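Local coordinates for N-acetyl-beta-D glucosaminidase (Rhizomucor miehei CAU432, PDB 4ZM6), which probably hydrolyses terminal N-acetylglucosamine units as a family 3 glycoside hydrolase, and binds acetyl-CoA in a GCN5-related region linked to glucosamine N-acetylation, at residues Glu709-Gly714 / Arg807-Gly812; His687-Asp692 / Glu837-Tyr842; Ala798-Ala803 / Gly814-Ala819; Asn770-Ser775 / Ser780-Thr785. One frame throughout, in Å; residues are numbered along the deposited sequence.

Contact 1: Glu709-Gly714 / Arg807-Gly812; sequences EKIWFG and RGRGIG. With SO4 (sulfate ion), chain D.
Arg809 and Ile811 meet Glu709 and Ile711 where the phosphate-binding loop of a GNAT fold passes the turn between a helix and a strand. Arg807 opens the R-x-x-G-x-G pattern of that loop, and its NE bonds Gln804 O. At Gly808 the backbone N donates to sulfate O2 at 2.7 Å. The sulfate probably came from the crystallisation liquor, but its place is consistent with the pyrophosphate site of GNAT enzymes; the acetyl-CoA of this crystal sits instead in a pocket made by residues drawn from 520 to 676.

Arg809 carries the salt bridge. It grips Glu709 side-on, with NE at 3.2 Å and NH2 at 3.3 Å, both from the same oxygen, OE1. That oxygen lies in the guanidinium plane, yet the two nitrogens approach from one face of the carboxylate. The planes stand 77° apart, unlike the flat pairing of two oxygens with two nitrogens. NH1 turns to a second acid, Glu806. One guanidinium face is covered by Ile711, whose CD1 lies 3.7 Å from Arg809 NH2.

Gly810 is the N-cap residue. Ile811 then starts the helix, its N making a weak bond to sulfate O1, while its side chain crosses Ile711 at about a right angle, CD1 to CD1 at 3.7 Å. Ile711, Arg809 and Ile811 all touch Ile764 on strand 763-771, Met706 of helix 700-709 packs on both isoleucines, and the strand from Ile711 pairs with strand 751-756.

Contact 2: His687-Asp692 / Glu837-Tyr842; sequences HDLIGD and ELLDFY
At His687 and Leu689 an inner strand, flanked on both sides, passes a short, poorly bonded helical turn; the CA atoms are nearest at His687 and Glu837, 6.2 Å, and open to 8.3 Å at Leu689 and Tyr842. This is the C-terminal part of a GNAT sheet: strand 686-692 lies antiparallel to both 830-836 and 847-857, and the segment 837-842 belongs to the connection joining those two. The strand comes long before its two neighbours in sequence, yet it is built into the sheet between them.

Leu838 centres an inverse gamma turn, after which the chain bends so that Leu839 faces the strand. Leu839 grips with both branches. Its CD2 sits over a face of the His687 imidazole as a CH-pi contact, 4.0 Å from the ring centroid and 19° off the normal, while CD1 lies 3.7 Å from His687 CD2. The polar side of the ring is held from outside the pair: His687 ND1 is hydrogen-bonded to Ser852 OG, which helps fix the rotation of the ring under the leucine.

Leu689 is shared between two partners. Its CG stands beside the backbone N (chi1 -47°), directing the fork into the turn, where CD2 meets Leu839 CD1 at 3.8 Å. The other branch reaches Tyr842, crossing that side chain at about a right angle. Val833 touches both Leu689 and Tyr842. Leu689 CD1 ends against the root of the tyrosine ring, 3.6 Å from Tyr842 CG.

Contact 3: Ala798-Ala803 / Gly814-Ala819; sequences ACVGVA and GIVAHA
Val800 reaches from its strand to Val816 and Ile815 on the helix that follows, in the strand 794-802, helix 811-825, strand 830-836 beta-alpha-beta unit of the GNAT core. From CA, the bond to CB points at the helix, and the two methyls divide the work beyond it. CG1 stands anti to the backbone N (chi1 175°) and does most of the touching: it comes to 3.8 Å from Val816 CG2 and more loosely to 4.5 Å from Ile815 CG2, so it spans consecutive residues of one helical turn. CG2, beside the backbone N, approaches the same Val816 methyl at 4.1 Å, and it also meets the phenolic end of Tyr842.

Val816 CG2 therefore rests against both branches of Val800, and the two valines cross at about a right angle. The contact is small and apolar, carried by branched side chains. Within the helix, Ala819 N bonds Ile815 O at 2.9 Å. Cys799, just before Val800, has left-handed backbone angles, consistent with the irregularity often found in this strand of GNAT folds.

Around the pair, Met797 of the same strand also packs on Val816, Ile815 leans on Leu767 of the adjacent antiparallel strand 763-771, and Val845 from the loop before strand 847-857 meets Val816.

Contact 4: Asn770-Ser775 / Ser780-Thr785; sequences NTTHVS and SDLIWT
Van der Waals packing between Asn770, Thr772 and the side chains of Asp781, Leu782 and Thr785 lies within the connection between strands 763-771 and 794-802, antiparallel neighbours in the GNAT sheet, where that connection doubles back. Strand 763-771 ends in a type II beta turn over Thr771-Val774: Thr771 O accepts from both Val774 N and Ser775 N, and Thr771 N donates to Ser775 OG at 3.0 Å and 161°.

The Asn770 and Asp781 side chains lie alongside one another, pointing opposite ways. Asn770 CG lies 3.7 Å from Asp781 CB, and the amide also leans on Leu782. The carboxylate finds its polar partners elsewhere, OD1 with Tyr653 OH and OD2 in a salt bridge with Arg779.

Farther along, Leu782 extends its CG anti to the backbone N (chi1 176°), carrying CD2 to 3.7 Å from Thr772 OG1. That hydroxyl is also hydrogen-bonded to Ser794 OG, at the start of the next strand, and Ser794 touches Leu782 and Thr785 as well. Thr785 closes the inverse gamma turn centred on Trp784; its CG2 meets Thr772 OG1 at 3.6 Å.

Overall arrangement
All four contacts reach one mixed sheet in the C-terminal acetyltransferase part of the chain. Contacts 1 and 3 share helix 811-825 and lie closest, their centres about 9 Å apart, with Phe713 packed on His818. Contact 2 stands about 13 Å from contact 3, centre to centre, and touches it through Phe841 and Tyr842. Contact 4 is farther off, about 18 Å between centres from contacts 2 and 3, and touches none of the others. Along the chain contact 2 spans the rest; contacts 1 and 3 interleave, and contact 4 closes before contact 3 opens. Contacts 1 to 3 bring the phosphate-binding loop, helix 811-825 and strand 686-692 together; contact 4 packs the loop after strand 763-771.

Contact 1: Glu709-Gly714 / Arg807-Gly812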
loop_
_atom_site.group_PDB
_atom_site.type_symbol
_atom_site.label_atom_id
_atom_site.label_comp_id
_atom_site.label_asym_id
_atom_site.label_seq_id
_atom_site.Cartn_x
_atom_site.Cartn_y
_atom_site.Cartn_z
ATOM N N GLU A 709 55.818 -3.548 -28.414
ATOM C CA GLU A 709 55.482 -2.945 -27.121
ATOM C C GLU A 709 55.591 -3.927 -25.944
ATOM O O GLU A 709 55.524 -3.509 -24.779
ATOM C CB GLU A 709 54.073 -2.339 -27.165
ATOM C CG GLU A 709 53.911 -1.179 -28.146
ATOM C CD GLU A 709 54.573 0.113 -27.691
ATOM O OE1 GLU A 709 55.122 0.156 -26.567
ATOM O OE2 GLU A 709 54.540 1.096 -28.467
ATOM N N LYS A 710 55.760 -5.217 -26.255
ATOM C CA LYS A 710 55.882 -6.289 -25.253
ATOM C C LYS A 710 54.633 -6.386 -24.377
ATOM O O LYS A 710 54.704 -6.389 -23.149
ATOM C CB LYS A 710 57.143 -6.123 -24.391
ATOM C CG LYS A 710 58.437 -6.019 -25.187
ATOM C CD LYS A 710 59.589 -6.779 -24.536
ATOM C CE LYS A 710 59.823 -6.392 -23.081
ATOM N NZ LYS A 710 59.927 -4.919 -22.880
ATOM N N ILE A 711 53.489 -6.464 -25.039
ATOM C CA ILE A 711 52.206 -6.537 -24.365
ATOM C C ILE A 711 51.791 -7.998 -24.214
ATOM O O ILE A 711 51.908 -8.785 -25.157
ATOM C CB ILE A 711 51.127 -5.782 -25.173
ATOM C CG1 ILE A 711 51.552 -4.323 -25.423
ATOM C CG2 ILE A 711 49.768 -5.857 -24.484
ATOM C CD1 ILE A 711 51.571 -3.436 -24.197
ATOM N N TRP A 712 51.302 -8.350 -23.030
ATOM C CA TRP A 712 50.784 -9.687 -22.756
ATOM C C TRP A 712 49.265 -9.650 -22.616
ATOM O O TRP A 712 48.736 -8.820 -21.887
ATOM C CB TRP A 712 51.390 -10.215 -21.461
ATOM C CG TRP A 712 50.960 -11.608 -21.105
ATOM C CD1 TRP A 712 51.595 -12.765 -21.437
ATOM C CD2 TRP A 712 49.807 -11.989 -20.336
ATOM N NE1 TRP A 712 50.916 -13.841 -20.924
ATOM C CE2 TRP A 712 49.814 -13.395 -20.246
ATOM C CE3 TRP A 712 48.770 -11.277 -19.714
ATOM C CZ2 TRP A 712 48.825 -14.111 -19.562
ATOM C CZ3 TRP A 712 47.785 -11.989 -19.033
ATOM C CH2 TRP A 712 47.822 -13.393 -18.964
ATOM N N PHE A 713 48.575 -10.562 -23.291
ATOM C CA PHE A 713 47.129 -10.722 -23.125
ATOM C C PHE A 713 46.794 -12.031 -22.427
ATOM O O PHE A 713 47.559 -12.989 -22.497
ATOM C CB PHE A 713 46.428 -10.682 -24.480
ATOM C CG PHE A 713 46.644 -9.403 -25.223
ATOM C CD1 PHE A 713 46.271 -8.189 -24.657
ATOM C CD2 PHE A 713 47.221 -9.405 -26.482
ATOM C CE1 PHE A 713 46.470 -7.001 -25.339
ATOM C CE2 PHE A 713 47.419 -8.224 -27.173
ATOM C CZ PHE A 713 47.042 -7.018 -26.603
ATOM N N GLY A 714 45.645 -12.061 -21.757
ATOM C CA GLY A 714 45.139 -13.285 -21.144
ATOM C C GLY A 714 44.125 -13.046 -20.041
ATOM O O GLY A 714 43.859 -11.908 -19.649
ATOM N N ARG A 807 48.073 5.277 -23.004
ATOM C CA ARG A 807 47.376 5.596 -24.245
ATOM C C ARG A 807 48.375 5.904 -25.361
ATOM O O ARG A 807 49.490 6.369 -25.101
ATOM C CB ARG A 807 46.407 6.768 -24.029
ATOM C CG ARG A 807 45.248 6.434 -23.101
ATOM C CD ARG A 807 44.359 7.633 -22.789
ATOM N NE ARG A 807 44.928 8.519 -21.767
ATOM C CZ ARG A 807 44.262 9.491 -21.133
ATOM N NH1 ARG A 807 42.979 9.734 -21.395
ATOM N NH2 ARG A 807 44.886 10.232 -20.220
ATOM N N GLY A 808 47.976 5.612 -26.596
ATOM C CA GLY A 808 48.783 5.929 -27.774
ATOM C C GLY A 808 49.892 4.941 -28.089
ATOM O O GLY A 808 50.815 5.270 -28.834
ATOM N N ARG A 809 49.799 3.734 -27.522
ATOM C CA ARG A 809 50.732 2.647 -27.824
ATOM C C ARG A 809 50.088 1.598 -28.728
ATOM O O ARG A 809 50.713 0.590 -29.057
ATOM C CB ARG A 809 51.209 1.980 -26.535
ATOM C CG ARG A 809 51.853 2.935 -25.544
ATOM C CD ARG A 809 52.088 2.271 -24.198
ATOM N NE ARG A 809 53.043 1.170 -24.302
ATOM C CZ ARG A 809 53.179 0.195 -23.406
ATOM N NH1 ARG A 809 52.418 0.167 -22.317
ATOM N NH2 ARG A 809 54.081 -0.758 -23.607
ATOM N N GLY A 810 48.838 1.836 -29.123
ATOM C CA GLY A 810 48.105 0.913 -29.991
ATOM C C GLY A 810 47.487 -0.274 -29.265
ATOM O O GLY A 810 47.027 -1.225 -29.906
ATOM N N ILE A 811 47.461 -0.210 -27.931
ATOM C CA ILE A 811 46.981 -1.313 -27.098
ATOM C C ILE A 811 45.492 -1.573 -27.296
ATOM O O ILE A 811 45.084 -2.716 -27.508
ATOM C CB ILE A 811 47.242 -1.050 -25.600
ATOM C CG1 ILE A 811 48.749 -1.077 -25.319
ATOM C CG2 ILE A 811 46.516 -2.077 -24.736
ATOM C CD1 ILE A 811 49.137 -0.660 -23.918
ATOM N N GLY A 812 44.691 -0.515 -27.220
ATOM C CA GLY A 812 43.247 -0.626 -27.384
ATOM C C GLY A 812 42.850 -1.416 -28.615
ATOM O O GLY A 812 41.978 -2.277 -28.553
HETATM S S SO4 D . 45.274 3.498 -27.576
HETATM O O1 SO4 D . 46.351 2.821 -26.813
HETATM O O2 SO4 D . 45.741 4.843 -27.965
HETATM O O3 SO4 D . 44.060 3.639 -26.737
HETATM O O4 SO4 D . 44.969 2.723 -28.803
#

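Contact 2: His687-Asp692 / Glu837-Tyr842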
loop_
_atom_site.group_PDB
_atom_site.type_symbol
_atom_site.label_atom_id
_atom_site.label_comp_id
_atom_site.label_asym_id
_atom_site.label_seq_id
_atom_site.Cartn_x
_atom_site.Cartn_y
_atom_site.Cartn_z
ATOM N N HIS A 687 25.333 3.309 -31.548
ATOM C CA HIS A 687 25.304 2.141 -32.441
ATOM C C HIS A 687 25.681 0.809 -31.793
ATOM O O HIS A 687 26.514 0.756 -30.882
ATOM C CB HIS A 687 26.251 2.379 -33.614
ATOM C CG HIS A 687 26.110 3.731 -34.237
ATOM N ND1 HIS A 687 25.170 4.009 -35.204
ATOM C CD2 HIS A 687 26.787 4.884 -34.024
ATOM C CE1 HIS A 687 25.277 5.276 -35.565
ATOM N NE2 HIS A 687 26.250 5.829 -34.862
ATOM N N ASP A 688 25.045 -0.254 -32.281
ATOM C CA ASP A 688 25.516 -1.624 -32.100
ATOM C C ASP A 688 26.221 -2.038 -33.390
ATOM O O ASP A 688 25.716 -1.772 -34.484
ATOM C CB ASP A 688 24.348 -2.588 -31.838
ATOM C CG ASP A 688 23.817 -2.516 -30.413
ATOM O OD1 ASP A 688 24.365 -1.768 -29.585
ATOM O OD2 ASP A 688 22.820 -3.204 -30.123
ATOM N N LEU A 689 27.372 -2.697 -33.260
ATOM C CA LEU A 689 28.150 -3.154 -34.415
ATOM C C LEU A 689 28.061 -4.663 -34.597
ATOM O O LEU A 689 27.845 -5.396 -33.633
ATOM C CB LEU A 689 29.615 -2.757 -34.257
ATOM C CG LEU A 689 29.904 -1.320 -33.821
ATOM C CD1 LEU A 689 31.402 -1.080 -33.777
ATOM C CD2 LEU A 689 29.241 -0.312 -34.748
ATOM N N ILE A 690 28.230 -5.114 -35.840
ATOM C CA ILE A 690 28.328 -6.545 -36.155
ATOM C C ILE A 690 29.587 -6.802 -36.978
ATOM O O ILE A 690 29.924 -6.024 -37.873
ATOM C CB ILE A 690 27.085 -7.088 -36.900
ATOM C CG1 ILE A 690 27.253 -8.589 -37.190
ATOM C CG2 ILE A 690 26.836 -6.335 -38.200
ATOM C CD1 ILE A 690 26.016 -9.260 -37.744
ATOM N N GLY A 691 30.282 -7.894 -36.668
ATOM C CA GLY A 691 31.519 -8.250 -37.363
ATOM C C GLY A 691 31.575 -9.717 -37.744
ATOM O O GLY A 691 31.349 -10.589 -36.905
ATOM N N ASP A 692 31.876 -9.986 -39.013
ATOM C CA ASP A 692 32.099 -11.349 -39.494
ATOM C C ASP A 692 33.505 -11.815 -39.099
ATOM O O ASP A 692 34.488 -11.128 -39.364
ATOM C CB ASP A 692 31.936 -11.409 -41.015
ATOM C CG ASP A 692 32.078 -12.814 -41.566
ATOM O OD1 ASP A 692 31.596 -13.766 -40.920
ATOM O OD2 ASP A 692 32.669 -12.968 -42.654
ATOM N N GLU A 837 30.374 4.389 -30.282
ATOM C CA GLU A 837 30.331 5.549 -31.172
ATOM C C GLU A 837 31.534 5.661 -32.114
ATOM O O GLU A 837 31.387 6.142 -33.237
ATOM C CB GLU A 837 30.216 6.829 -30.347
ATOM C CG GLU A 837 29.070 6.812 -29.351
ATOM C CD GLU A 837 28.731 8.195 -28.833
ATOM O OE1 GLU A 837 28.882 8.416 -27.613
ATOM O OE2 GLU A 837 28.319 9.060 -29.644
ATOM N N LEU A 838 32.714 5.237 -31.663
ATOM C CA LEU A 838 33.935 5.340 -32.469
ATOM C C LEU A 838 33.937 4.292 -33.582
ATOM O O LEU A 838 34.643 3.286 -33.510
ATOM C CB LEU A 838 35.184 5.217 -31.578
ATOM C CG LEU A 838 35.701 6.472 -30.847
ATOM C CD1 LEU A 838 34.697 7.623 -30.783
ATOM C CD2 LEU A 838 36.185 6.112 -29.445
ATOM N N LEU A 839 33.143 4.559 -34.616
ATOM C CA LEU A 839 32.915 3.602 -35.701
ATOM C C LEU A 839 34.149 3.360 -36.563
ATOM O O LEU A 839 34.311 2.267 -37.104
ATOM C CB LEU A 839 31.744 4.051 -36.586
ATOM C CG LEU A 839 30.340 3.542 -36.225
ATOM C CD1 LEU A 839 30.131 3.396 -34.722
ATOM C CD2 LEU A 839 29.281 4.456 -36.831
ATOM N N ASP A 840 35.006 4.370 -36.697
ATOM C CA ASP A 840 36.246 4.220 -37.464
ATOM C C ASP A 840 37.270 3.344 -36.740
ATOM O O ASP A 840 38.095 2.692 -37.380
ATOM C CB ASP A 840 36.849 5.593 -37.795
ATOM C CG ASP A 840 36.061 6.332 -38.868
ATOM O OD1 ASP A 840 35.465 5.661 -39.739
ATOM O OD2 ASP A 840 36.041 7.583 -38.843
ATOM N N PHE A 841 37.206 3.335 -35.411
ATOM C CA PHE A 841 38.051 2.472 -34.591
ATOM C C PHE A 841 37.742 0.997 -34.839
ATOM O O PHE A 841 38.645 0.201 -35.097
ATOM C CB PHE A 841 37.827 2.804 -33.118
ATOM C CG PHE A 841 38.663 1.998 -32.176
ATOM C CD1 PHE A 841 38.230 0.757 -31.730
ATOM C CD2 PHE A 841 39.870 2.491 -31.712
ATOM C CE1 PHE A 841 38.992 0.017 -30.848
ATOM C CE2 PHE A 841 40.637 1.759 -30.826
ATOM C CZ PHE A 841 40.198 0.518 -30.394
ATOM N N TYR A 842 36.464 0.640 -34.747
ATOM C CA TYR A 842 36.032 -0.744 -34.925
ATOM C C TYR A 842 35.915 -1.143 -36.401
ATOM O O TYR A 842 35.766 -2.326 -36.713
ATOM C CB TYR A 842 34.702 -0.991 -34.203
ATOM C CG TYR A 842 34.797 -0.922 -32.693
ATOM C CD1 TYR A 842 35.323 -1.980 -31.962
ATOM C CD2 TYR A 842 34.352 0.199 -31.993
ATOM C CE1 TYR A 842 35.410 -1.923 -30.579
ATOM C CE2 TYR A 842 34.434 0.263 -30.610
ATOM C CZ TYR A 842 34.964 -0.801 -29.910
ATOM O OH TYR A 842 35.049 -0.748 -28.542
#

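Contact 3: Ala798-Ala803 / Gly814-Ala819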
loop_
_atom_site.group_PDB
_atom_site.type_symbol
_atom_site.label_atom_id
_atom_site.label_comp_id
_atom_site.label_asym_id
_atom_site.label_seq_id
_atom_site.Cartn_x
_atom_site.Cartn_y
_atom_site.Cartn_z
ATOM N N ALA A 798 32.895 -5.966 -24.690
ATOM C CA ALA A 798 32.370 -4.766 -24.037
ATOM C C ALA A 798 33.371 -4.188 -23.039
ATOM O O ALA A 798 34.416 -4.777 -22.779
ATOM C CB ALA A 798 31.053 -5.083 -23.336
ATOM N N CYS A 799 33.040 -3.024 -22.492
ATOM C CA CYS A 799 33.866 -2.356 -21.490
ATOM C C CYS A 799 35.356 -2.432 -21.829
ATOM O O CYS A 799 36.191 -2.799 -21.001
ATOM C CB CYS A 799 33.554 -2.919 -20.109
ATOM S SG CYS A 799 31.780 -2.863 -19.729
ATOM N N VAL A 800 35.652 -2.069 -23.075
ATOM C CA VAL A 800 37.011 -1.962 -23.588
ATOM C C VAL A 800 37.607 -0.656 -23.086
ATOM O O VAL A 800 36.980 0.404 -23.188
ATOM C CB VAL A 800 37.012 -1.915 -25.128
ATOM C CG1 VAL A 800 38.419 -1.686 -25.661
ATOM C CG2 VAL A 800 36.405 -3.185 -25.711
ATOM N N GLY A 801 38.821 -0.731 -22.548
ATOM C CA GLY A 801 39.478 0.441 -21.986
ATOM C C GLY A 801 40.959 0.238 -21.734
ATOM O O GLY A 801 41.388 -0.822 -21.274
ATOM N N VAL A 802 41.735 1.272 -22.041
ATOM C CA VAL A 802 43.163 1.305 -21.764
ATOM C C VAL A 802 43.393 2.312 -20.648
ATOM O O VAL A 802 42.610 3.240 -20.488
ATOM C CB VAL A 802 43.933 1.751 -23.015
ATOM C CG1 VAL A 802 45.437 1.638 -22.798
ATOM C CG2 VAL A 802 43.478 0.939 -24.223
ATOM N N ALA A 803 44.457 2.126 -19.874
ATOM C CA ALA A 803 44.810 3.068 -18.807
ATOM C C ALA A 803 45.192 4.401 -19.418
ATOM O O ALA A 803 45.663 4.445 -20.553
ATOM C CB ALA A 803 45.965 2.530 -17.975
ATOM N N GLY A 814 44.874 -3.386 -30.234
ATOM C CA GLY A 814 45.471 -4.688 -29.988
ATOM C C GLY A 814 44.560 -5.618 -29.219
ATOM O O GLY A 814 44.225 -6.706 -29.696
ATOM N N ILE A 815 44.151 -5.181 -28.032
ATOM C CA ILE A 815 43.296 -5.992 -27.166
ATOM C C ILE A 815 41.952 -6.323 -27.813
ATOM O O ILE A 815 41.411 -7.406 -27.592
ATOM C CB ILE A 815 43.076 -5.331 -25.792
ATOM C CG1 ILE A 815 42.499 -6.343 -24.806
ATOM C CG2 ILE A 815 42.178 -4.109 -25.906
ATOM C CD1 ILE A 815 42.506 -5.858 -23.375
ATOM N N VAL A 816 41.420 -5.410 -28.616
ATOM C CA VAL A 816 40.197 -5.694 -29.365
ATOM C C VAL A 816 40.484 -6.740 -30.436
ATOM O O VAL A 816 39.707 -7.671 -30.621
ATOM C CB VAL A 816 39.592 -4.413 -29.994
ATOM C CG1 VAL A 816 38.548 -4.745 -31.048
ATOM C CG2 VAL A 816 38.968 -3.550 -28.912
ATOM N N ALA A 817 41.602 -6.585 -31.138
ATOM C CA ALA A 817 41.978 -7.525 -32.195
ATOM C C ALA A 817 42.212 -8.909 -31.603
ATOM O O ALA A 817 41.848 -9.927 -32.199
ATOM C CB ALA A 817 43.217 -7.034 -32.934
ATOM N N HIS A 818 42.807 -8.934 -30.417
ATOM C CA HIS A 818 42.999 -10.174 -29.687
ATOM C C HIS A 818 41.656 -10.789 -29.308
ATOM O O HIS A 818 41.457 -11.990 -29.467
ATOM C CB HIS A 818 43.828 -9.927 -28.433
ATOM C CG HIS A 818 44.333 -11.182 -27.801
ATOM N ND1 HIS A 818 43.782 -11.714 -26.655
ATOM C CD2 HIS A 818 45.331 -12.021 -28.167
ATOM C CE1 HIS A 818 44.426 -12.821 -26.335
ATOM N NE2 HIS A 818 45.369 -13.030 -27.236
ATOM N N ALA A 819 40.738 -9.957 -28.819
ATOM C CA ALA A 819 39.382 -10.399 -28.495
ATOM C C ALA A 819 38.693 -11.053 -29.692
ATOM O O ALA A 819 37.982 -12.045 -29.536
ATOM C CB ALA A 819 38.550 -9.232 -27.983
#

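Contact 4: Asn770-Ser775 / Ser780-Thr785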
loop_
_atom_site.group_PDB
_atom_site.type_symbol
_atom_site.label_atom_id
_atom_site.label_comp_id
_atom_site.label_asym_id
_atom_site.label_seq_id
_atom_site.Cartn_x
_atom_site.Cartn_y
_atom_site.Cartn_z
ATOM N N ASN A 770 32.191 -12.175 -24.386
ATOM C CA ASN A 770 31.028 -13.016 -24.185
ATOM C C ASN A 770 30.900 -13.947 -25.382
ATOM O O ASN A 770 31.287 -13.583 -26.495
ATOM C CB ASN A 770 29.764 -12.166 -24.012
ATOM C CG ASN A 770 29.233 -11.628 -25.325
ATOM O OD1 ASN A 770 29.499 -10.485 -25.685
ATOM N ND2 ASN A 770 28.485 -12.453 -26.052
ATOM N N THR A 771 30.369 -15.143 -25.151
ATOM C CA THR A 771 30.156 -16.099 -26.227
ATOM C C THR A 771 28.963 -16.989 -25.909
ATOM O O THR A 771 28.878 -17.562 -24.823
ATOM C CB THR A 771 31.390 -16.994 -26.449
ATOM O OG1 THR A 771 32.540 -16.185 -26.726
ATOM C CG2 THR A 771 31.160 -17.953 -27.607
ATOM N N THR A 772 28.057 -17.106 -26.871
ATOM C CA THR A 772 26.897 -17.965 -26.738
ATOM C C THR A 772 27.293 -19.407 -26.396
ATOM O O THR A 772 28.145 -19.994 -27.054
ATOM C CB THR A 772 26.087 -17.957 -28.044
ATOM O OG1 THR A 772 25.830 -16.603 -28.433
ATOM C CG2 THR A 772 24.767 -18.714 -27.886
ATOM N N HIS A 773 26.669 -19.946 -25.352
ATOM C CA HIS A 773 26.929 -21.298 -24.811
ATOM C C HIS A 773 28.253 -21.486 -24.062
ATOM O O HIS A 773 28.575 -22.603 -23.664
ATOM C CB HIS A 773 26.782 -22.370 -25.892
ATOM C CG HIS A 773 25.452 -22.355 -26.571
ATOM N ND1 HIS A 773 24.268 -22.213 -25.879
ATOM C CD2 HIS A 773 25.115 -22.474 -27.877
ATOM C CE1 HIS A 773 23.259 -22.235 -26.731
ATOM N NE2 HIS A 773 23.747 -22.394 -27.950
ATOM N N VAL A 774 29.005 -20.411 -23.853
ATOM C CA VAL A 774 30.253 -20.483 -23.104
ATOM C C VAL A 774 30.130 -19.654 -21.832
ATOM O O VAL A 774 30.395 -20.141 -20.733
ATOM C CB VAL A 774 31.435 -19.996 -23.961
ATOM C CG1 VAL A 774 32.705 -19.858 -23.127
ATOM C CG2 VAL A 774 31.652 -20.943 -25.134
ATOM N N SER A 775 29.723 -18.398 -21.991
ATOM C CA SER A 775 29.418 -17.528 -20.863
ATOM C C SER A 775 28.219 -18.047 -20.059
ATOM O O SER A 775 27.393 -18.791 -20.576
ATOM C CB SER A 775 29.148 -16.108 -21.374
ATOM O OG SER A 775 30.187 -15.674 -22.240
ATOM N N SER A 780 23.411 -11.495 -20.144
ATOM C CA SER A 780 22.506 -10.910 -21.125
ATOM C C SER A 780 23.257 -9.996 -22.095
ATOM O O SER A 780 22.631 -9.208 -22.805
ATOM C CB SER A 780 21.395 -10.141 -20.408
ATOM O OG SER A 780 21.926 -9.332 -19.370
ATOM N N ASP A 781 24.590 -10.112 -22.132
ATOM C CA ASP A 781 25.432 -9.350 -23.076
ATOM C C ASP A 781 24.877 -9.459 -24.493
ATOM O O ASP A 781 24.644 -8.451 -25.174
ATOM C CB ASP A 781 26.884 -9.860 -23.084
ATOM C CG ASP A 781 27.573 -9.736 -21.729
ATOM O OD1 ASP A 781 26.923 -9.987 -20.695
ATOM O OD2 ASP A 781 28.782 -9.416 -21.698
ATOM N N LEU A 782 24.662 -10.696 -24.924
ATOM C CA LEU A 782 24.129 -10.960 -26.242
ATOM C C LEU A 782 22.868 -11.790 -26.107
ATOM O O LEU A 782 22.915 -12.926 -25.644
ATOM C CB LEU A 782 25.168 -11.687 -27.101
ATOM C CG LEU A 782 24.746 -12.142 -28.500
ATOM C CD1 LEU A 782 24.401 -10.957 -29.393
ATOM C CD2 LEU A 782 25.849 -12.975 -29.132
ATOM N N ILE A 783 21.740 -11.203 -26.491
ATOM C CA ILE A 783 20.458 -11.906 -26.489
ATOM C C ILE A 783 19.937 -12.130 -27.911
ATOM O O ILE A 783 18.940 -12.829 -28.108
ATOM C CB ILE A 783 19.396 -11.154 -25.653
ATOM C CG1 ILE A 783 19.070 -9.780 -26.261
ATOM C CG2 ILE A 783 19.873 -10.982 -24.221
ATOM C CD1 ILE A 783 17.889 -9.082 -25.618
ATOM N N TRP A 784 20.617 -11.559 -28.900
ATOM C CA TRP A 784 20.122 -11.561 -30.270
ATOM C C TRP A 784 20.650 -12.776 -31.029
ATOM O O TRP A 784 21.249 -12.640 -32.098
ATOM C CB TRP A 784 20.533 -10.262 -30.979
ATOM C CG TRP A 784 20.139 -9.022 -30.236
ATOM C CD1 TRP A 784 20.972 -8.049 -29.755
ATOM C CD2 TRP A 784 18.816 -8.626 -29.882
ATOM N NE1 TRP A 784 20.246 -7.074 -29.123
ATOM C CE2 TRP A 784 18.917 -7.403 -29.188
ATOM C CE3 TRP A 784 17.548 -9.184 -30.087
ATOM C CZ2 TRP A 784 17.796 -6.729 -28.697
ATOM C CZ3 TRP A 784 16.430 -8.508 -29.595
ATOM C CH2 TRP A 784 16.566 -7.297 -28.907
ATOM N N THR A 785 20.403 -13.963 -30.484
ATOM C CA THR A 785 20.994 -15.198 -31.004
ATOM C C THR A 785 20.114 -15.921 -32.025
ATOM O O THR A 785 20.453 -17.022 -32.461
ATOM C CB THR A 785 21.322 -16.182 -29.862
ATOM O OG1 THR A 785 20.138 -16.447 -29.099
ATOM C CG2 THR A 785 22.404 -15.611 -28.950
#